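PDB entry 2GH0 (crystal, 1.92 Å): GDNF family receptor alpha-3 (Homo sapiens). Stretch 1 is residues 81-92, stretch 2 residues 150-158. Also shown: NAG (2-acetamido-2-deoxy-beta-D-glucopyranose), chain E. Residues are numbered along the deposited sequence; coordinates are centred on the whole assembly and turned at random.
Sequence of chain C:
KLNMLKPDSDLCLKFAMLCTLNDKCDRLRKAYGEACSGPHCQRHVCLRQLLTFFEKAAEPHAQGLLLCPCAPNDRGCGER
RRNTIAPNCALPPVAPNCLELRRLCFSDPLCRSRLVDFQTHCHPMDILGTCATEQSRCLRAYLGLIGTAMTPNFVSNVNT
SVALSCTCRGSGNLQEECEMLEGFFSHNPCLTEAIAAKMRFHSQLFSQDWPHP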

ATOM      1  N   ARG C  81      -5.225  39.055 -18.260  1.00 32.52           N
ATOM      2  CA  ARG C  81      -5.890  38.902 -19.576  1.00 32.14           C
ATOM      3  C   ARG C  81      -4.903  38.764 -20.698  1.00 33.31           C
ATOM      4  O   ARG C  81      -5.061  37.890 -21.573  1.00 33.16           O
ATOM      5  N   ARG C  82      -3.853  39.598 -20.689  1.00 33.16           N
ATOM      6  CA  ARG C  82      -2.812  39.556 -21.755  1.00 33.20           C
ATOM      7  C   ARG C  82      -1.979  38.253 -21.761  1.00 32.74           C
ATOM      8  O   ARG C  82      -1.386  37.842 -22.792  1.00 33.50           O
ATOM      9  N   ASN C  83      -1.873  37.612 -20.601  1.00 32.85           N
ATOM     10  CA  ASN C  83      -1.108  36.344 -20.520  1.00 33.32           C
ATOM     11  C   ASN C  83      -1.886  35.060 -20.474  1.00 33.27           C
ATOM     12  O   ASN C  83      -1.282  33.972 -20.356  1.00 31.03           O
ATOM     13  N   THR C  84      -3.202  35.200 -20.587  1.00 32.84           N
ATOM     14  CA  THR C  84      -4.106  34.070 -20.563  1.00 32.67           C
ATOM     15  C   THR C  84      -3.784  32.990 -21.587  1.00 33.85           C
ATOM     16  O   THR C  84      -3.880  31.802 -21.239  1.00 33.93           O
ATOM     17  N   ILE C  85      -3.396  33.363 -22.827  1.00 32.61           N
ATOM     18  CA  ILE C  85      -3.009  32.368 -23.834  1.00 35.13           C
ATOM     19  C   ILE C  85      -1.521  32.009 -23.803  1.00 34.85           C
ATOM     20  O   ILE C  85      -1.004  31.389 -24.741  1.00 35.84           O
ATOM     21  N   ALA C  86      -0.823  32.418 -22.742  1.00 35.05           N
ATOM     22  CA  ALA C  86       0.633  32.139 -22.601  1.00 34.35           C
ATOM     23  C   ALA C  86       1.450  32.639 -23.839  1.00 35.17           C
ATOM     24  O   ALA C  86       2.118  31.834 -24.498  1.00 34.36           O
ATOM     25  N   PRO C  87       1.425  33.961 -24.135  1.00 35.09           N
ATOM     26  CA  PRO C  87       2.080  34.482 -25.379  1.00 35.82           C
ATOM     27  C   PRO C  87       3.625  34.283 -25.383  1.00 36.49           C
ATOM     28  O   PRO C  87       4.271  34.087 -26.462  1.00 36.66           O
ATOM     29  N   ASN C  88       4.229  34.292 -24.189  1.00 37.25           N
ATOM     30  CA  ASN C  88       5.692  34.046 -24.082  1.00 39.38           C
ATOM     31  C   ASN C  88       6.070  32.654 -24.569  1.00 39.09           C
ATOM     32  O   ASN C  88       7.213  32.401 -24.888  1.00 39.37           O
ATOM     33  N   CYS C  89       5.095  31.748 -24.594  1.00 39.31           N
ATOM     34  CA  CYS C  89       5.298  30.467 -25.198  1.00 38.59           C
ATOM     35  C   CYS C  89       4.759  30.376 -26.610  1.00 38.48           C
ATOM     36  O   CYS C  89       5.436  29.804 -27.472  1.00 37.76           O
ATOM     37  N   ALA C  90       3.531  30.856 -26.818  1.00 36.38           N
ATOM     38  CA  ALA C  90       2.776  30.657 -28.060  1.00 37.32           C
ATOM     39  C   ALA C  90       3.365  31.470 -29.219  1.00 38.43           C
ATOM     40  O   ALA C  90       3.250  31.077 -30.365  1.00 39.33           O
ATOM     41  N   LEU C  91       3.963  32.604 -28.906  1.00 38.30           N
ATOM     42  CA  LEU C  91       4.443  33.531 -29.966  1.00 40.24           C
ATOM     43  C   LEU C  91       5.956  33.483 -30.103  1.00 41.48           C
ATOM     44  O   LEU C  91       6.653  33.419 -29.093  1.00 41.09           O
ATOM     45  N   PRO C  92       6.473  33.533 -31.366  1.00 43.65           N
ATOM     46  CA  PRO C  92       7.903  33.646 -31.639  1.00 45.04           C
ATOM     47  C   PRO C  92       8.496  34.803 -30.863  1.00 45.39           C
ATOM     48  O   PRO C  92       7.837  35.791 -30.683  1.00 45.90           O
ATOM     49  N   MET C 150      -1.117  32.809 -37.091  1.00 35.23           N
ATOM     50  CA  MET C 150      -1.649  34.154 -36.989  1.00 34.52           C
ATOM     51  C   MET C 150      -2.326  34.393 -35.664  1.00 33.29           C
ATOM     52  O   MET C 150      -3.430  34.935 -35.669  1.00 34.90           O
ATOM     53  N   THR C 151      -1.672  34.086 -34.536  1.00 33.02           N
ATOM     54  CA  THR C 151      -2.369  34.177 -33.220  1.00 32.99           C
ATOM     55  C   THR C 151      -2.443  35.625 -32.808  1.00 33.17           C
ATOM     56  O   THR C 151      -1.378  36.284 -32.707  1.00 33.56           O
ATOM     57  N   PRO C 152      -3.666  36.154 -32.605  1.00 33.69           N
ATOM     58  CA  PRO C 152      -3.828  37.511 -32.099  1.00 32.86           C
ATOM     59  C   PRO C 152      -3.802  37.594 -30.560  1.00 33.97           C
ATOM     60  O   PRO C 152      -4.081  36.561 -29.841  1.00 33.31           O
ATOM     61  N   ASN C 153      -3.502  38.767 -30.005  1.00 33.00           N
ATOM     62  CA  ASN C 153      -3.582  38.843 -28.527  1.00 32.95           C
ATOM     63  C   ASN C 153      -3.674  40.294 -28.069  1.00 32.72           C
ATOM     64  O   ASN C 153      -3.332  41.186 -28.817  1.00 31.72           O
ATOM     65  N   PHE C 154      -4.096  40.518 -26.829  1.00 30.97           N
ATOM     66  CA  PHE C 154      -4.098  41.874 -26.254  1.00 31.22           C
ATOM     67  C   PHE C 154      -2.659  42.404 -26.203  1.00 31.78           C
ATOM     68  O   PHE C 154      -1.735  41.687 -25.879  1.00 31.99           O
ATOM     69  N   VAL C 155      -2.491  43.693 -26.428  1.00 32.80           N
ATOM     70  CA  VAL C 155      -1.148  44.240 -26.526  1.00 32.66           C
ATOM     71  C   VAL C 155      -0.776  44.944 -25.226  1.00 33.01           C
ATOM     72  O   VAL C 155       0.426  45.192 -24.967  1.00 33.00           O
ATOM     73  N   SER C 156      -1.775  45.279 -24.422  1.00 30.40           N
ATOM     74  CA  SER C 156      -1.555  46.126 -23.259  1.00 33.20           C
ATOM     75  C   SER C 156      -2.183  45.603 -21.988  1.00 33.06           C
ATOM     76  O   SER C 156      -3.185  44.874 -22.057  1.00 33.55           O
ATOM     77  N   ASN C 157      -1.648  46.015 -20.839  1.00 33.46           N
ATOM     78  CA  ASN C 157      -2.358  45.762 -19.564  1.00 35.76           C
ATOM     79  C   ASN C 157      -3.257  46.923 -19.124  1.00 35.90           C
ATOM     80  O   ASN C 157      -3.872  46.859 -18.061  1.00 35.60           O
ATOM     81  N   VAL C 158      -3.305  47.995 -19.933  1.00 35.82           N
ATOM     82  CA  VAL C 158      -4.122  49.178 -19.596  1.00 37.09           C
ATOM     83  C   VAL C 158      -5.193  49.563 -20.648  1.00 36.14           C
ATOM     84  O   VAL C 158      -5.821  50.611 -20.498  1.00 36.11           O
TER

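What holds the centre of the contact by direct hydrogen bonding? Asn153, with chi1 t and its CA-to-CB bond toward stretch 1, donates from ND2 to the backbone O of Arg82 at 2.8 Å, and the N-H...acceptor angle of 177° makes the bond almost perfectly straight. No backbone hydrogen bond within stretch 1 goes to Arg82 O, which leaves it available to Asn153 ND2. The same amide touches Pro87, with Asn153 ND2 3.7 Å from Pro87 CG.

How does a charged residue pack against an aromatic one? The CA-to-CB bonds of Arg81 (t, t, p along chi1 to chi3) and Phe154 (chi1 m) are each directed toward the other stretch. The Arg81 guanidinium lies flat on the Phe154 ring, centres 4.7 Å apart and planes at 27°, a stack that is also a cation-pi contact. The aliphatic part joins in: Arg81 CD sits 3.9 Å from the centroid of the Phe154 ring, over its face, in a CH-pi contact.

Where do the carbon chains pack? Ile85 (p, t) and Leu91 (m, t) both have CA-to-CB bonds directed toward stretch 2 and converge on Thr151, chi1 m. Ile85 CD1 reaches Thr151 CG2 at 3.6 Å, while Leu91 CD2 comes within 3.9 Å of Thr151 CB. Arg82, its CA-to-CB bond sideways and chi1 t, lays its methylene groups along the other backbone, Arg82 CG lying 3.3 Å from Phe154 O.

Which waters bridge the remaining polar groups? Water 2 donates to Arg81 O and Asn153 OD1 and accepts from Ile85 N, so both ends of the Asn153 amide are engaged. Water 1 accepts from Arg81 NE and donates to Ser156 O; water 3 similarly links Arg82 NH1 to Phe154 O. The CA-to-CB bond of Ser156 is directed away from stretch 1, and Ser156 CB approaches O5 of the NAG sugar at 3.4 Å.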

ATOM      1  CB  ARG C  81      -6.750  40.121 -19.917  1.00 31.68           C
ATOM      2  CG  ARG C  81      -7.589  39.956 -21.148  1.00 32.32           C
ATOM      3  CD  ARG C  81      -8.601  41.114 -21.208  1.00 32.12           C
ATOM      4  NE  ARG C  81      -7.877  42.391 -21.302  1.00 34.44           N
ATOM      5  CZ  ARG C  81      -8.445  43.559 -21.063  1.00 37.77           C
ATOM      6  NH1 ARG C  81      -9.754  43.628 -20.691  1.00 36.01           N
ATOM      7  NH2 ARG C  81      -7.734  44.667 -21.193  1.00 36.08           N
ATOM      8  CB  ARG C  82      -1.878  40.795 -21.557  1.00 34.66           C
ATOM      9  CG  ARG C  82      -1.011  41.126 -22.725  1.00 37.07           C
ATOM     10  CD  ARG C  82      -0.138  42.359 -22.387  1.00 33.85           C
ATOM     11  NE  ARG C  82       0.785  42.180 -21.287  1.00 40.13           N
ATOM     12  CZ  ARG C  82       1.915  41.483 -21.398  1.00 46.46           C
ATOM     13  NH1 ARG C  82       2.228  40.917 -22.567  1.00 48.33           N
ATOM     14  NH2 ARG C  82       2.732  41.332 -20.359  1.00 49.15           N
ATOM     15  CB  ASN C  83      -0.151  36.412 -19.341  1.00 31.99           C
ATOM     16  CG  ASN C  83       0.974  37.423 -19.609  1.00 38.64           C
ATOM     17  OD1 ASN C  83       1.904  37.109 -20.340  1.00 40.83           O
ATOM     18  ND2 ASN C  83       0.829  38.662 -19.119  1.00 39.66           N
ATOM     19  CB  THR C  84      -5.583  34.525 -20.560  1.00 33.48           C
ATOM     20  OG1 THR C  84      -5.842  35.151 -19.310  1.00 33.29           O
ATOM     21  CG2 THR C  84      -6.543  33.352 -20.753  1.00 33.14           C
ATOM     22  CB  ILE C  85      -3.429  32.776 -25.330  1.00 35.82           C
ATOM     23  CG1 ILE C  85      -2.787  34.098 -25.855  1.00 43.17           C
ATOM     24  CG2 ILE C  85      -4.966  32.808 -25.499  1.00 40.97           C
ATOM     25  CD1 ILE C  85      -3.017  34.335 -27.276  1.00 46.92           C
ATOM     26  CB  ALA C  86       0.865  30.623 -22.376  1.00 33.74           C
ATOM     27  CB  PRO C  87       1.673  35.989 -25.405  1.00 35.02           C
ATOM     28  CG  PRO C  87       1.367  36.340 -23.913  1.00 34.72           C
ATOM     29  CD  PRO C  87       0.799  35.036 -23.331  1.00 35.07           C
ATOM     30  CB  ASN C  88       6.174  34.269 -22.645  1.00 40.16           C
ATOM     31  CG  ASN C  88       6.120  35.755 -22.244  1.00 44.41           C
ATOM     32  OD1 ASN C  88       6.373  36.632 -23.068  1.00 51.84           O
ATOM     33  ND2 ASN C  88       5.800  36.031 -20.987  1.00 46.65           N
ATOM     34  CB  CYS C  89       4.660  29.340 -24.381  1.00 40.07           C
ATOM     35  SG  CYS C  89       4.869  27.755 -25.259  1.00 42.24           S
ATOM     36  CB  ALA C  90       1.315  31.060 -27.866  1.00 37.28           C
ATOM     37  CB  LEU C  91       3.959  34.943 -29.654  1.00 39.65           C
ATOM     38  CG  LEU C  91       2.455  35.121 -29.366  1.00 40.99           C
ATOM     39  CD1 LEU C  91       2.154  36.590 -28.995  1.00 41.18           C
ATOM     40  CD2 LEU C  91       1.709  34.745 -30.578  1.00 41.85           C
ATOM     41  CB  PRO C  92       7.948  33.929 -33.144  1.00 45.29           C
ATOM     42  CG  PRO C  92       6.747  33.215 -33.680  1.00 45.68           C
ATOM     43  CD  PRO C  92       5.681  33.470 -32.611  1.00 43.66           C
ATOM     44  CB  MET C 150      -2.712  34.412 -38.066  1.00 34.30           C
ATOM     45  CG  MET C 150      -2.244  34.199 -39.504  1.00 40.31           C
ATOM     46  SD  MET C 150      -1.193  35.476 -40.098  1.00 44.00           S
ATOM     47  CE  MET C 150      -2.264  36.682 -40.804  1.00 43.09           C
ATOM     48  CB  THR C 151      -1.630  33.312 -32.111  1.00 32.89           C
ATOM     49  OG1 THR C 151      -1.835  31.940 -32.420  1.00 33.46           O
ATOM     50  CG2 THR C 151      -2.151  33.605 -30.687  1.00 31.04           C
ATOM     51  CB  PRO C 152      -5.234  37.876 -32.607  1.00 34.19           C
ATOM     52  CG  PRO C 152      -6.001  36.636 -32.570  1.00 34.03           C
ATOM     53  CD  PRO C 152      -4.990  35.521 -32.846  1.00 33.70           C
ATOM     54  CB  ASN C 153      -2.310  38.232 -27.894  1.00 32.87           C
ATOM     55  CG  ASN C 153      -2.450  38.009 -26.361  1.00 34.79           C
ATOM     56  OD1 ASN C 153      -3.540  37.684 -25.880  1.00 37.42           O
ATOM     57  ND2 ASN C 153      -1.328  38.217 -25.599  1.00 33.84           N
ATOM     58  CB  PHE C 154      -4.694  41.871 -24.836  1.00 31.92           C
ATOM     59  CG  PHE C 154      -6.151  41.475 -24.855  1.00 32.04           C
ATOM     60  CD1 PHE C 154      -6.534  40.163 -24.651  1.00 35.54           C
ATOM     61  CD2 PHE C 154      -7.112  42.426 -25.206  1.00 30.46           C
ATOM     62  CE1 PHE C 154      -7.871  39.797 -24.728  1.00 33.03           C
ATOM     63  CE2 PHE C 154      -8.451  42.091 -25.295  1.00 36.94           C
ATOM     64  CZ  PHE C 154      -8.853  40.765 -25.008  1.00 36.38           C
ATOM     65  CB  VAL C 155      -1.047  45.233 -27.717  1.00 33.43           C
ATOM     66  CG1 VAL C 155      -1.467  44.546 -29.028  1.00 38.26           C
ATOM     67  CG2 VAL C 155      -1.883  46.424 -27.477  1.00 33.64           C
ATOM     68  CB  SER C 156      -2.126  47.560 -23.535  1.00 32.85           C
ATOM     69  OG  SER C 156      -2.039  48.389 -22.395  1.00 32.59           O
ATOM     70  CB  ASN C 157      -1.391  45.400 -18.426  1.00 37.45           C
ATOM     71  CG  ASN C 157      -0.267  46.345 -18.294  1.00 41.62           C
ATOM     72  OD1 ASN C 157      -0.359  47.535 -18.706  1.00 44.35           O
ATOM     73  ND2 ASN C 157       0.853  45.841 -17.739  1.00 40.88           N
ATOM     74  CB  VAL C 158      -3.284  50.455 -19.354  1.00 38.04           C
ATOM     75  CG1 VAL C 158      -2.370  50.292 -18.209  1.00 41.79           C
ATOM     76  CG2 VAL C 158      -2.521  50.865 -20.626  1.00 38.88           C
TER
HETATM   77  C1  NAG E   1      -2.984  50.359 -25.812  1.00 32.33           C
HETATM   78  C2  NAG E   1      -2.968  51.522 -26.847  1.00 31.11           C
HETATM   79  C3  NAG E   1      -1.729  51.418 -27.711  1.00 30.01           C
HETATM   80  C4  NAG E   1      -0.429  51.303 -26.929  1.00 30.06           C
HETATM   81  C5  NAG E   1      -0.659  50.181 -25.921  1.00 32.00           C
HETATM   82  C6  NAG E   1       0.454  49.811 -24.931  1.00 35.23           C
HETATM   83  C7  NAG E   1      -5.001  52.451 -27.932  1.00 35.60           C
HETATM   84  C8  NAG E   1      -5.970  52.197 -29.048  1.00 37.25           C
HETATM   85  N2  NAG E   1      -4.142  51.440 -27.749  1.00 35.49           N
HETATM   86  O3  NAG E   1      -1.758  52.509 -28.569  1.00 30.45           O
HETATM   87  O4  NAG E   1       0.443  50.793 -27.917  1.00 33.02           O
HETATM   88  O5  NAG E   1      -1.758  50.508 -25.108  1.00 30.52           O
HETATM   89  O6  NAG E   1       0.829  51.024 -24.444  1.00 41.75           O
HETATM   90  O7  NAG E   1      -4.962  53.526 -27.317  1.00 33.73           O
HETATM   91  O   HOH W   1      -4.975  43.107 -21.478  1.00 24.54           O
HETATM   92  O   HOH W   2      -4.098  36.194 -23.619  1.00 26.23           O
HETATM   93  O   HOH W   3       0.996  41.440 -25.430  1.00 40.55           O